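Local coordinates for protein spondin-1 (Homo sapiens, PDB 3COO) that is a secreted extracellular-matrix glycoprotein of cell adhesion whose reelin-N domain binds heparin, at residues F39-E44 / L137-V142; S55-L60 / Q122-A127. All blocks are in the same frame, centred on the assembly; numbering follows the deposited sequence. Where two conformers were deposited one is given.

Contact 1 of 2, residues F39-E44 / L137-V142; sequences FSLRVE and LKASIV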
loop_
_atom_site.group_PDB
_atom_site.type_symbol
_atom_site.label_atom_id
_atom_site.label_comp_id
_atom_site.label_asym_id
_atom_site.label_seq_id
_atom_site.Cartn_x
_atom_site.Cartn_y
_atom_site.Cartn_z
ATOM N N PHE A 39 6.840 9.603 1.960
ATOM C CA PHE A 39 7.143 8.640 3.012
ATOM C C PHE A 39 8.552 8.845 3.597
ATOM O O PHE A 39 9.521 8.997 2.841
ATOM C CB PHE A 39 6.980 7.206 2.489
ATOM C CG PHE A 39 5.665 6.966 1.764
ATOM C CD1 PHE A 39 4.482 6.716 2.477
ATOM C CD2 PHE A 39 5.618 6.997 0.376
ATOM C CE1 PHE A 39 3.275 6.511 1.813
ATOM C CE2 PHE A 39 4.408 6.784 -0.296
ATOM C CZ PHE A 39 3.237 6.544 0.436
ATOM N N SER A 40 8.644 8.816 4.931
ATOM C CA SER A 40 9.882 9.069 5.679
ATOM C C SER A 40 10.101 8.022 6.741
ATOM O O SER A 40 9.171 7.644 7.451
ATOM C CB SER A 40 9.793 10.390 6.432
ATOM O OG SER A 40 9.915 11.475 5.556
ATOM N N LEU A 41 11.345 7.618 6.895
ATOM C CA LEU A 41 11.758 6.769 7.988
ATOM C C LEU A 41 12.573 7.648 8.937
ATOM O O LEU A 41 13.492 8.352 8.490
ATOM C CB LEU A 41 12.583 5.586 7.457
ATOM C CG LEU A 41 13.113 4.667 8.564
ATOM C CD1 LEU A 41 11.875 3.992 9.249
ATOM C CD2 LEU A 41 14.089 3.638 8.017
ATOM N N ARG A 42 12.217 7.652 10.226
ATOM C CA ARG A 42 12.945 8.486 11.214
ATOM C C ARG A 42 13.256 7.754 12.513
ATOM O O ARG A 42 12.467 6.922 12.986
ATOM C CB ARG A 42 12.146 9.744 11.539
ATOM C CG ARG A 42 12.011 10.702 10.342
ATOM C CD ARG A 42 11.571 12.097 10.733
ATOM N NE ARG A 42 12.367 12.672 11.834
ATOM C CZ ARG A 42 12.012 12.633 13.123
ATOM N NH1 ARG A 42 10.881 12.031 13.491
ATOM N NH2 ARG A 42 12.785 13.183 14.050
ATOM N N VAL A 43 14.390 8.108 13.108
ATOM C CA VAL A 43 14.753 7.639 14.455
ATOM C C VAL A 43 14.501 8.771 15.449
ATOM O O VAL A 43 15.054 9.858 15.306
ATOM C CB VAL A 43 16.220 7.128 14.497
ATOM C CG1 VAL A 43 16.569 6.567 15.869
ATOM C CG2 VAL A 43 16.421 6.050 13.440
ATOM N N GLU A 44 13.657 8.515 16.448
ATOM C CA GLU A 44 13.305 9.521 17.441
ATOM C C GLU A 44 14.565 10.169 18.070
ATOM O O GLU A 44 15.498 9.461 18.470
ATOM C CB GLU A 44 12.349 8.926 18.504
ATOM C CG GLU A 44 12.286 9.660 19.870
ATOM C CD GLU A 44 10.997 9.337 20.646
ATOM O OE1 GLU A 44 9.955 10.014 20.427
ATOM O OE2 GLU A 44 11.031 8.409 21.489
ATOM N N LEU A 137 19.271 1.535 8.490
ATOM C CA LEU A 137 17.870 1.205 8.745
ATOM C C LEU A 137 17.162 1.562 7.444
ATOM O O LEU A 137 17.401 2.652 6.902
ATOM C CB LEU A 137 17.311 2.042 9.923
ATOM C CG LEU A 137 17.621 1.649 11.384
ATOM C CD1 LEU A 137 19.080 1.720 11.633
ATOM C CD2 LEU A 137 16.961 2.624 12.404
ATOM N N LYS A 138 16.322 0.641 6.939
ATOM C CA LYS A 138 15.718 0.794 5.621
ATOM C C LYS A 138 14.249 0.368 5.640
ATOM O O LYS A 138 13.897 -0.659 6.213
ATOM C CB LYS A 138 16.500 -0.061 4.589
ATOM C CG LYS A 138 17.998 0.382 4.452
ATOM C CD LYS A 138 18.699 -0.068 3.145
ATOM C CE LYS A 138 18.566 -1.548 2.839
ATOM N NZ LYS A 138 19.572 -2.011 1.782
ATOM N N ALA A 139 13.396 1.136 4.981
ATOM C CA ALA A 139 12.000 0.737 4.820
ATOM C C ALA A 139 11.670 0.612 3.335
ATOM O O ALA A 139 12.304 1.269 2.489
ATOM C CB ALA A 139 11.049 1.761 5.532
ATOM N N SER A 140 10.727 -0.268 3.002
ATOM C CA SER A 140 10.187 -0.295 1.648
ATOM C C SER A 140 8.659 -0.283 1.712
ATOM O O SER A 140 8.072 -0.908 2.598
ATOM C CB SER A 140 10.672 -1.533 0.902
ATOM O OG SER A 140 9.901 -1.725 -0.251
ATOM N N ILE A 141 8.048 0.462 0.796
ATOM C CA ILE A 141 6.611 0.720 0.751
ATOM C C ILE A 141 6.039 0.019 -0.523
ATOM O O ILE A 141 4.840 0.001 -0.772
ATOM C CB ILE A 141 6.432 2.286 0.758
ATOM C CG1 ILE A 141 5.896 2.790 2.090
ATOM C CG2 ILE A 141 5.794 2.859 -0.437
ATOM C CD1 ILE A 141 6.480 2.122 3.195
ATOM N N VAL A 142 6.937 -0.574 -1.289
ATOM C CA VAL A 142 6.568 -1.332 -2.496
ATOM C C VAL A 142 6.349 -2.814 -2.148
ATOM O O VAL A 142 7.212 -3.526 -1.640
ATOM C CB VAL A 142 7.584 -1.126 -3.630
ATOM C CG1 VAL A 142 7.710 0.364 -3.969
ATOM C CG2 VAL A 142 8.935 -1.729 -3.287
#
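Strand 39-43 and strand 137-140 run roughly antiparallel, their N-to-C directions 154° apart, yet Leu41 and Ala139, the closer of the two facing pairs, keep their CA atoms 6.8 Å apart. The axes come no nearer than 7.9 Å, and no hydrogen bond passes between the two backbones. The strands belong to different sheets, which come close here and meet through side chains, one touching backbone.

Phe39, Leu41 and Val43 point from the first strand toward the second, and Leu137, Ala139 and Ile141 answer them. Leu41 makes the central contact. With CG anti to the backbone N (chi1 177°), its branch reaches across the gap, and CD2 alone does the touching: it lies 3.6 Å from Leu137 O and 4.1 Å from Leu137 CB, with Ala139 CB farther off. A methyl group thus rests against the main chain of the opposite strand as well as its side chains. Toward the C-terminal end of 39-43, Val43 CG2 meets Leu137 CD2 at 3.6 Å, the two side chains crossing at about a right angle. At the other end Ile141 covers one face of the Phe39 ring, where its CG1 sits 4.1 Å above the plane, displaced toward the rim, and its CG2 approaches Phe39 CE2 at 4.2 Å.

Every residue that touches here is buried. Strand 55-62 flanks the contact, with Val58 against Leu41, Tyr56 against Val43 and Leu60 against Ile141, while Leu155 packs on both Phe39 and Ala139. The Phe39-Ile141 end also meets the second subunit: Ile141 O accepts a hydrogen bond from Gln29 of that subunit, and Ala28 of the same subunit packs on Phe39. Strand 39-43 forms one border of its four-stranded sheet, whereas strand 135-140 lies between 156-161 and 72-77 in the other.

Contact 2 of 2, residues S55-L60 / Q122-A127; sequences SYRVTL and QVFWIA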
loop_
_atom_site.group_PDB
_atom_site.type_symbol
_atom_site.label_atom_id
_atom_site.label_comp_id
_atom_site.label_asym_id
_atom_site.label_seq_id
_atom_site.Cartn_x
_atom_site.Cartn_y
_atom_site.Cartn_z
ATOM N N SER A 55 17.739 1.358 23.188
ATOM C CA SER A 55 16.444 1.214 22.450
ATOM C C SER A 55 16.049 2.520 21.758
ATOM O O SER A 55 15.766 3.510 22.437
ATOM C CB SER A 55 15.295 0.867 23.461
ATOM O OG SER A 55 14.008 0.852 22.816
ATOM N N TYR A 56 15.983 2.512 20.432
ATOM C CA TYR A 56 15.594 3.670 19.626
ATOM C C TYR A 56 14.186 3.441 19.093
ATOM O O TYR A 56 13.843 2.337 18.710
ATOM C CB TYR A 56 16.544 3.851 18.408
ATOM C CG TYR A 56 17.929 4.247 18.861
ATOM C CD1 TYR A 56 18.238 5.594 19.151
ATOM C CD2 TYR A 56 18.888 3.271 19.116
ATOM C CE1 TYR A 56 19.519 5.933 19.641
ATOM C CE2 TYR A 56 20.131 3.598 19.576
ATOM C CZ TYR A 56 20.430 4.921 19.855
ATOM O OH TYR A 56 21.653 5.201 20.332
ATOM N N ARG A 57 13.407 4.504 19.039
ATOM C CA ARG A 57 12.067 4.438 18.509
ATOM C C ARG A 57 12.214 4.789 17.007
ATOM O O ARG A 57 12.796 5.826 16.647
ATOM C CB ARG A 57 11.189 5.417 19.297
ATOM C CG ARG A 57 9.708 5.282 19.106
ATOM C CD ARG A 57 8.980 6.474 19.824
ATOM N NE ARG A 57 9.097 6.493 21.298
ATOM C CZ ARG A 57 8.299 5.799 22.103
ATOM N NH1 ARG A 57 8.439 5.862 23.419
ATOM N NH2 ARG A 57 7.343 5.045 21.575
ATOM N N VAL A 58 11.766 3.883 16.151
ATOM C CA VAL A 58 11.843 4.120 14.693
ATOM C C VAL A 58 10.458 4.187 14.057
ATOM O O VAL A 58 9.618 3.296 14.284
ATOM C CB VAL A 58 12.941 3.292 13.939
ATOM C CG1 VAL A 58 14.015 2.529 14.879
ATOM C CG2 VAL A 58 12.498 2.606 12.634
ATOM N N THR A 59 10.186 5.307 13.395
ATOM C CA THR A 59 8.880 5.494 12.733
ATOM C C THR A 59 8.937 5.729 11.241
ATOM O O THR A 59 9.798 6.485 10.726
ATOM C CB THR A 59 7.889 6.422 13.479
ATOM O OG1 THR A 59 7.186 7.330 12.584
ATOM C CG2 THR A 59 8.457 7.087 14.604
ATOM N N LEU A 60 8.021 5.032 10.579
ATOM C CA LEU A 60 7.705 5.231 9.180
ATOM C C LEU A 60 6.415 6.011 9.109
ATOM O O LEU A 60 5.398 5.594 9.668
ATOM C CB LEU A 60 7.560 3.856 8.499
ATOM C CG LEU A 60 7.038 3.824 7.066
ATOM C CD1 LEU A 60 8.122 4.400 6.200
ATOM C CD2 LEU A 60 6.818 2.363 6.710
ATOM N N GLN A 122 5.328 2.392 14.136
ATOM C CA GLN A 122 6.537 2.554 14.939
ATOM C C GLN A 122 6.995 1.237 15.512
ATOM O O GLN A 122 6.173 0.369 15.803
ATOM C CB GLN A 122 6.298 3.469 16.136
ATOM C CG GLN A 122 5.799 4.855 15.906
ATOM C CD GLN A 122 5.671 5.624 17.229
ATOM O OE1 GLN A 122 4.583 6.003 17.620
ATOM N NE2 GLN A 122 6.802 5.785 17.949
ATOM N N VAL A 123 8.315 1.112 15.693
ATOM C CA VAL A 123 8.947 -0.056 16.273
ATOM C C VAL A 123 10.129 0.412 17.142
ATOM O O VAL A 123 10.679 1.519 16.924
ATOM C CB VAL A 123 9.408 -1.028 15.121
ATOM C CG1 VAL A 123 10.545 -0.410 14.304
ATOM C CG2 VAL A 123 9.818 -2.397 15.675
ATOM N N PHE A 124 10.539 -0.399 18.123
ATOM C CA PHE A 124 11.847 -0.135 18.754
ATOM C C PHE A 124 12.923 -0.900 18.015
ATOM O O PHE A 124 12.669 -1.962 17.416
ATOM C CB PHE A 124 11.886 -0.504 20.257
ATOM C CG PHE A 124 10.835 0.186 21.105
ATOM C CD1 PHE A 124 10.867 1.577 21.299
ATOM C CD2 PHE A 124 9.844 -0.550 21.754
ATOM C CE1 PHE A 124 9.941 2.213 22.097
ATOM C CE2 PHE A 124 8.903 0.091 22.619
ATOM C CZ PHE A 124 8.928 1.488 22.774
ATOM N N TRP A 125 14.137 -0.359 18.057
ATOM C CA TRP A 125 15.284 -1.055 17.472
ATOM C C TRP A 125 16.401 -0.921 18.486
ATOM O O TRP A 125 16.735 0.204 18.942
ATOM C CB TRP A 125 15.672 -0.445 16.128
ATOM C CG TRP A 125 16.982 -1.018 15.540
ATOM C CD1 TRP A 125 17.130 -2.209 14.887
ATOM C CD2 TRP A 125 18.281 -0.403 15.543
ATOM N NE1 TRP A 125 18.433 -2.384 14.463
ATOM C CE2 TRP A 125 19.168 -1.289 14.868
ATOM C CE3 TRP A 125 18.793 0.796 16.073
ATOM C CZ2 TRP A 125 20.532 -1.000 14.689
ATOM C CZ3 TRP A 125 20.174 1.081 15.892
ATOM C CH2 TRP A 125 21.005 0.208 15.172
ATOM N N ILE A 126 16.880 -2.057 18.972
ATOM C CA ILE A 126 17.928 -2.066 19.989
ATOM C C ILE A 126 19.297 -2.115 19.308
ATOM O O ILE A 126 19.562 -3.039 18.552
ATOM C CB ILE A 126 17.746 -3.251 20.974
ATOM C CG1 ILE A 126 16.391 -3.138 21.721
ATOM C CG2 ILE A 126 18.946 -3.344 21.983
ATOM C CD1 ILE A 126 16.036 -4.371 22.471
ATOM N N ALA A 127 20.168 -1.133 19.569
ATOM C CA ALA A 127 21.451 -1.047 18.823
ATOM C C ALA A 127 22.340 -2.241 19.146
ATOM O O ALA A 127 22.306 -2.740 20.286
ATOM C CB ALA A 127 22.216 0.279 19.128
#
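Tyr56 and Trp125 face each other as a hydrogen-bonded pair, and their side chains leave the sheet on the same face, crossing at a slant with Tyr56 CD2 3.9 Å from Trp125 CE3. Ala127 CB meets the edge of the tyrosine ring at CE2. Each ring is also tied at its polar end: Tyr56 OH is hydrogen-bonded to Lys51 N, and Trp125 NE1 to Ala89 O. On this face too, Val58 CG1 leans on Trp125 CB at 3.6 Å.

The other face carries Ser55, Arg57 and Thr59 beside Ile126, Phe124 and Gln122. Arg57 and Phe124 point the same way, their guanidinium and ring planes 63° apart, so that Phe124 CE1 stands 3.8 Å above one guanidinium face rather than stacking flat on it. CG anti to the backbone N and a bend at chi3 (-66°) bring the guanidinium beside Phe124, and Arg57 NE forms a salt bridge with Glu44, just past the end of neighbouring strand 39-43. Gln122 CG packs on Thr59 CB at 3.6 Å.

Two reciprocal pairs of backbone bonds fix this register, Tyr56 with Trp125 and Val58 with Val123; the straightest are Tyr56 N to Trp125 O and Val58 N to Val123 O, both 174° at the hydrogen. Leu73 and Leu137 of the opposing sheet close over Val58. One face largely packed inward and the other carrying a mixture of polar and partly exposed residues is the pattern of a beta-sandwich sheet, in keeping with the E-set clan to which the Reeler domain belongs.

In the fold
After the short strand 25-27 comes strand 39-43; a brief visit to the opposing sheet (49-50) precedes 55-62, its antiparallel neighbour. From 72-77 in the opposing sheet the chain returns for 91-93, leaves again for 100-103 and 110-112, and comes back with 120-126, which closes contact 2 against 55-60. The following strand, 135-140, lies in the opposing sheet, and 137-142 closes contact 1 against 39-44, making the wider loop that encloses the narrower one. Contact 2 joins neighbours within one sheet, whereas contact 1 spans the two sheets. Strands 39-43 and 55-62 couple them: Arg42 N makes a probable hydrogen bond to Thr59 O at 2.7 Å, and Leu41 CD1 packs on the same oxygen.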